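Side-chain contacts in dTDP-4-amino-4,6-dideoxyglucose formyltransferase (Shewanella sp. FDAARGOS_354, PDB 6V2T), which probably transfers a formyl group from a folate cofactor to the 4-amino group of dTDP-4-amino-4,6-dideoxyglucose: residues E93-A98 with Q102-E107; I145-E150 with A196-K201. All blocks are in the same frame, centred on the assembly; numbering follows the deposited sequence.

Contact 1. Residues E93-A98 with Q102-E107; sequences ELVVSA and QIFPSE. With FOL (folic acid), chain H.
Strand 94-98, carrying Val95 and Ser97, faces the loop that brings Phe104 back over it. The two backbones stay well apart: their closest CA atoms, those of Ser97 and Gln102, are 9.1 Å from each other. No hydrogen bond joins them, and the Phe104 ring alone of the second segment bridges to the strand.

Both Val95 and Ser97 point their CB atoms toward 102-107. The CG1 methyl of Val95, placed anti to the backbone N (chi1 -177°), meets the ring near its plane, at the edge, 3.6 Å from Phe104 CE2. Ser97 approaches obliquely, with CB 4.1 Å from Phe104 CZ. Its hydroxyl is turned to the cofactor, OG lying 3.6 Å from C7 of the folate while forming a weak hydrogen bond with Asn116. Val79 and Cys114 also touch the Phe104 side chain.

The same loop reads the edge of the pterin with its backbone. Folate NA2 donates to Phe104 O over 2.9 Å, with an N-H...O angle of 159°, and Phe104 N lies 2.9 Å from folate N1. Gln102 O sits 3.0 Å from folate N8. Packing Phe104 against the strand probably helps to hold the main chain that binds the folate. The arrangement belongs to a beta-alpha-beta unit of a Rossmann-like formyltransferase domain, in which the turn beyond the strand's C-terminal end forms part of the folate pocket.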
# COMPACT_ATOMS: atom_id res chain seq x y z
N GLU B 93 -4.46 36.56 -26.93
CA GLU B 93 -3.14 37.24 -26.78
C GLU B 93 -2.15 36.30 -26.08
O GLU B 93 -0.91 36.51 -26.20
CB GLU B 93 -3.32 38.53 -26.00
CG GLU B 93 -3.90 39.65 -26.84
CD GLU B 93 -5.34 39.46 -27.29
OE1 GLU B 93 -6.21 39.13 -26.44
OE2 GLU B 93 -5.58 39.63 -28.47
N LEU B 94 -2.66 35.35 -25.29
CA LEU B 94 -1.82 34.44 -24.47
C LEU B 94 -2.50 33.08 -24.35
O LEU B 94 -3.69 33.06 -24.05
CB LEU B 94 -1.62 35.05 -23.09
CG LEU B 94 -0.95 34.14 -22.06
CD1 LEU B 94 0.50 33.83 -22.49
CD2 LEU B 94 -0.97 34.77 -20.68
N VAL B 95 -1.74 31.99 -24.46
CA VAL B 95 -2.22 30.62 -24.13
C VAL B 95 -1.38 30.09 -22.98
O VAL B 95 -0.13 30.17 -23.08
CB VAL B 95 -2.20 29.67 -25.33
CG1 VAL B 95 -2.78 28.31 -24.97
CG2 VAL B 95 -2.93 30.26 -26.51
N VAL B 96 -2.04 29.55 -21.95
CA VAL B 96 -1.41 28.86 -20.79
C VAL B 96 -1.81 27.38 -20.82
O VAL B 96 -3.00 27.04 -20.72
CB VAL B 96 -1.75 29.52 -19.44
CG1 VAL B 96 -1.12 28.75 -18.30
CG2 VAL B 96 -1.32 30.98 -19.41
N SER B 97 -0.81 26.52 -20.97
CA SER B 97 -0.94 25.06 -20.83
C SER B 97 -0.82 24.74 -19.34
O SER B 97 0.25 24.98 -18.77
CB SER B 97 0.11 24.34 -21.61
OG SER B 97 0.21 23.03 -21.10
N ALA B 98 -1.87 24.22 -18.76
CA ALA B 98 -1.91 23.79 -17.34
C ALA B 98 -2.12 22.28 -17.32
O ALA B 98 -3.28 21.82 -17.25
CB ALA B 98 -2.98 24.56 -16.60
N GLN B 102 -1.96 17.62 -24.78
CA GLN B 102 -1.59 17.72 -26.22
C GLN B 102 -0.28 18.49 -26.42
O GLN B 102 -0.11 19.53 -25.79
CB GLN B 102 -2.64 18.44 -27.05
CG GLN B 102 -3.98 17.73 -27.12
CD GLN B 102 -4.93 18.48 -28.02
OE1 GLN B 102 -5.48 19.53 -27.66
NE2 GLN B 102 -5.09 17.97 -29.23
N ILE B 103 0.56 18.03 -27.33
CA ILE B 103 1.76 18.79 -27.78
C ILE B 103 1.28 19.94 -28.67
O ILE B 103 0.50 19.68 -29.60
CB ILE B 103 2.76 17.88 -28.50
CG1 ILE B 103 3.26 16.76 -27.57
CG2 ILE B 103 3.91 18.73 -29.04
CD1 ILE B 103 3.70 15.49 -28.29
N PHE B 104 1.72 21.18 -28.39
CA PHE B 104 1.38 22.35 -29.24
C PHE B 104 2.21 22.26 -30.52
O PHE B 104 3.41 22.07 -30.45
CB PHE B 104 1.62 23.68 -28.53
CG PHE B 104 0.61 24.04 -27.48
CD1 PHE B 104 -0.14 23.07 -26.83
CD2 PHE B 104 0.40 25.38 -27.14
CE1 PHE B 104 -1.05 23.42 -25.85
CE2 PHE B 104 -0.50 25.72 -26.13
CZ PHE B 104 -1.22 24.74 -25.50
N PRO B 105 1.60 22.40 -31.71
CA PRO B 105 2.36 22.45 -32.95
C PRO B 105 3.17 23.75 -33.06
O PRO B 105 2.80 24.76 -32.46
CB PRO B 105 1.28 22.41 -34.03
CG PRO B 105 0.11 23.10 -33.38
CD PRO B 105 0.16 22.62 -31.94
N SER B 106 4.23 23.70 -33.85
CA SER B 106 5.10 24.85 -34.21
C SER B 106 4.24 26.05 -34.65
O SER B 106 4.59 27.15 -34.26
CB SER B 106 6.10 24.43 -35.25
OG SER B 106 5.43 24.09 -36.44
N GLU B 107 3.12 25.85 -35.36
CA GLU B 107 2.23 26.93 -35.85
C GLU B 107 1.52 27.65 -34.70
O GLU B 107 1.12 28.82 -34.91
CB GLU B 107 1.16 26.39 -36.82
CG GLU B 107 1.71 25.96 -38.17
CD GLU B 107 2.33 24.58 -38.23
OE1 GLU B 107 2.28 23.85 -37.20
OE2 GLU B 107 2.88 24.22 -39.30
N1 FOL H . 3.74 21.63 -26.34
C2 FOL H . 4.91 22.12 -26.76
NA2 FOL H . 5.10 22.35 -28.06
N3 FOL H . 5.91 22.43 -25.88
C4 FOL H . 5.75 22.19 -24.57
O4 FOL H . 6.73 22.51 -23.84
C4A FOL H . 4.54 21.68 -24.11
N5 FOL H . 4.32 21.39 -22.83
C6 FOL H . 3.23 20.52 -22.38
C7 FOL H . 2.01 20.80 -23.28
N8 FOL H . 2.35 20.90 -24.68
C8A FOL H . 3.54 21.41 -25.05
C9 FOL H . 3.69 19.03 -22.15
N10 FOL H . 2.64 18.05 -22.46
C11 FOL H . 3.07 14.36 -24.42
C12 FOL H . 1.82 14.83 -24.02
C13 FOL H . 1.71 16.06 -23.35
C14 FOL H . 2.81 16.85 -23.10
C15 FOL H . 4.05 16.38 -23.53
C16 FOL H . 4.18 15.15 -24.18
C FOL H . 3.20 13.05 -25.17
O FOL H . 2.19 12.65 -25.71
N FOL H . 4.34 12.38 -25.32

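Contact 2. Residues I145-E150 with A196-K201; sequences IHLMNE and ANYQQK. With FOL (folic acid), chain H.
Tyr198 and Gln200, in the irregular segment 196-201, both reach Leu147 of strand 141-147. Their hold on it is slight: there is no hydrogen bond between the segments.

The segment starts at Ala196, whose carbonyl carbon lies over one face of the Tyr198 ring, offset toward the rim. Asn197 then forms the centre of an inverse gamma turn and bonds back to Asp192 on helix 171-194. Tyr198 follows, its CG between the backbone N and carbonyl carbon (chi1 56°), which sends the ring across to Leu147. There the phenol OH is 4.0 Å from Leu147 CD2, while its hydrogen-bonding partner is Arg113. Two residues on, Gln200 turns its side-chain amide so that the other leucine methyl rests over the amide face: Leu147 CD1 is 3.7 Å from Gln200 CD and equally far from NE2. Gln200 OE1, for its part, lies in the plane of the tyrosine ring, at its edge.

On the strand side, His146, Met148 and Asn149, around Leu147, line the folate pocket. The bent side chain of Met148 sets CE over a face of the pterin, a tight 3.2 Å from C8A. His146 ND1 donates to Leu147 O over 2.9 Å and NE2 is bonded to Asn116 OD1; together these probably hold the imidazole, whose edge points at folate O4 with CE1 3.4 Å away. Asn149 O accepts from folate NA2 at 3.1 Å, the bond bent to 142°.

Ile115 and Leu158 give Leu147 apolar neighbours. Toward that leucine, segment 196-201 offers only van der Waals contact, from the hydroxyl, the amide and Gln200 CB, while the hydroxyl spends its bond on Arg113: the contact rests on shape, not on directed bonding.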
# COMPACT_ATOMS: atom_id res chain seq x y z
N ILE B 145 7.42 27.00 -14.59
CA ILE B 145 6.59 27.81 -15.53
C ILE B 145 7.53 28.34 -16.61
O ILE B 145 8.50 29.06 -16.25
CB ILE B 145 5.85 28.93 -14.79
CG1 ILE B 145 5.04 28.35 -13.63
CG2 ILE B 145 4.96 29.69 -15.77
CD1 ILE B 145 4.21 29.39 -12.90
N HIS B 146 7.30 27.94 -17.86
CA HIS B 146 8.25 28.21 -18.97
C HIS B 146 7.50 28.60 -20.23
O HIS B 146 6.31 28.22 -20.40
CB HIS B 146 9.18 26.99 -19.14
CG HIS B 146 8.47 25.77 -19.63
ND1 HIS B 146 8.34 25.50 -20.98
CD2 HIS B 146 7.88 24.75 -19.00
CE1 HIS B 146 7.68 24.36 -21.13
NE2 HIS B 146 7.39 23.89 -19.95
N LEU B 147 8.15 29.39 -21.07
CA LEU B 147 7.68 29.66 -22.45
C LEU B 147 7.73 28.32 -23.20
O LEU B 147 8.65 27.55 -22.96
CB LEU B 147 8.59 30.71 -23.10
CG LEU B 147 8.39 32.15 -22.61
CD1 LEU B 147 9.47 33.07 -23.15
CD2 LEU B 147 7.02 32.67 -23.00
N MET B 148 6.74 28.06 -24.06
CA MET B 148 6.66 26.84 -24.88
C MET B 148 7.30 27.13 -26.24
O MET B 148 6.92 28.12 -26.88
CB MET B 148 5.21 26.40 -25.05
CG MET B 148 4.55 26.22 -23.71
SD MET B 148 2.77 26.05 -23.74
CE MET B 148 2.58 24.47 -24.57
N ASN B 149 8.34 26.35 -26.58
CA ASN B 149 8.91 26.30 -27.95
C ASN B 149 8.37 25.02 -28.60
O ASN B 149 7.44 24.41 -28.07
CB ASN B 149 10.45 26.43 -27.93
CG ASN B 149 11.16 25.31 -27.21
OD1 ASN B 149 10.62 24.22 -27.06
ND2 ASN B 149 12.37 25.56 -26.73
N GLU B 150 8.95 24.62 -29.71
CA GLU B 150 8.52 23.45 -30.51
C GLU B 150 8.87 22.15 -29.79
O GLU B 150 8.20 21.19 -30.08
CB GLU B 150 9.24 23.49 -31.85
CG GLU B 150 8.89 24.69 -32.69
CD GLU B 150 9.57 24.66 -34.04
OE1 GLU B 150 9.83 23.55 -34.53
OE2 GLU B 150 9.84 25.73 -34.58
N ALA B 196 3.51 39.75 -18.49
CA ALA B 196 4.92 39.55 -18.88
C ALA B 196 5.85 40.28 -17.92
O ALA B 196 6.92 40.80 -18.34
CB ALA B 196 5.15 39.99 -20.30
N ASN B 197 5.50 40.28 -16.64
CA ASN B 197 6.39 40.78 -15.58
C ASN B 197 7.30 39.63 -15.17
O ASN B 197 7.07 39.04 -14.10
CB ASN B 197 5.58 41.35 -14.42
CG ASN B 197 6.47 42.01 -13.41
OD1 ASN B 197 7.61 42.36 -13.72
ND2 ASN B 197 5.97 42.12 -12.19
N TYR B 198 8.28 39.30 -16.02
CA TYR B 198 9.20 38.16 -15.82
C TYR B 198 10.44 38.35 -16.69
O TYR B 198 10.44 39.23 -17.57
CB TYR B 198 8.49 36.83 -16.10
CG TYR B 198 7.84 36.67 -17.45
CD1 TYR B 198 8.59 36.64 -18.62
CD2 TYR B 198 6.47 36.46 -17.57
CE1 TYR B 198 7.99 36.48 -19.86
CE2 TYR B 198 5.86 36.28 -18.81
CZ TYR B 198 6.63 36.29 -19.96
OH TYR B 198 6.02 36.10 -21.18
N GLN B 199 11.47 37.56 -16.37
CA GLN B 199 12.72 37.44 -17.15
C GLN B 199 12.79 36.01 -17.69
O GLN B 199 12.25 35.10 -17.04
CB GLN B 199 13.92 37.86 -16.30
CG GLN B 199 13.97 39.35 -15.99
CD GLN B 199 15.10 39.66 -15.05
OE1 GLN B 199 15.29 38.97 -14.06
NE2 GLN B 199 15.87 40.70 -15.35
N GLN B 200 13.36 35.88 -18.89
CA GLN B 200 13.21 34.72 -19.81
C GLN B 200 14.54 34.43 -20.48
O GLN B 200 14.50 34.10 -21.71
CB GLN B 200 12.14 34.98 -20.88
CG GLN B 200 12.56 35.85 -22.07
CD GLN B 200 11.43 36.24 -22.98
OE1 GLN B 200 10.44 36.87 -22.58
NE2 GLN B 200 11.58 35.90 -24.25
N LYS B 201 15.66 34.50 -19.74
CA LYS B 201 17.00 34.10 -20.25
C LYS B 201 17.02 32.58 -20.53
O LYS B 201 16.65 31.79 -19.62
CB LYS B 201 18.16 34.42 -19.30
CG LYS B 201 19.53 33.96 -19.80
CD LYS B 201 20.75 34.34 -18.96
CE LYS B 201 20.62 33.97 -17.50
NZ LYS B 201 20.04 35.08 -16.71
N1 FOL H . 3.74 21.63 -26.34
C2 FOL H . 4.91 22.12 -26.76
NA2 FOL H . 5.10 22.35 -28.06
N3 FOL H . 5.91 22.43 -25.88
C4 FOL H . 5.75 22.19 -24.57
O4 FOL H . 6.73 22.51 -23.84
C4A FOL H . 4.54 21.68 -24.11
N5 FOL H . 4.32 21.39 -22.83
C6 FOL H . 3.23 20.52 -22.38
C7 FOL H . 2.01 20.80 -23.28
N8 FOL H . 2.35 20.90 -24.68
C8A FOL H . 3.54 21.41 -25.05
C9 FOL H . 3.69 19.03 -22.15
N10 FOL H . 2.64 18.05 -22.46
C11 FOL H . 3.07 14.36 -24.42
C12 FOL H . 1.82 14.83 -24.02
C13 FOL H . 1.71 16.06 -23.35
C14 FOL H . 2.81 16.85 -23.10
C15 FOL H . 4.05 16.38 -23.53
C16 FOL H . 4.18 15.15 -24.18
C FOL H . 3.20 13.05 -25.17
O FOL H . 2.19 12.65 -25.71
N FOL H . 4.34 12.38 -25.32

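In the fold
From the N terminus, contact 1 comes first and closes a short loop, residues 99-101, just past the central strand 94-98; Cys100 in that loop also accepts a hydrogen bond from the folate. Contact 2 follows in series, neither nested in contact 1 nor crossing it, and closes a much longer excursion through strand 157-163 and helix 171-194. It ties the segment after that helix to the antiparallel side of the seven-stranded sheet. Between the contacts, Met148 is one meeting point: its CE lies 3.5 Å from Phe104 CD2 and its SD 3.8 Å from Ser97 CB. Ser106 packing on Glu150 is another. Both contacts border the same folate.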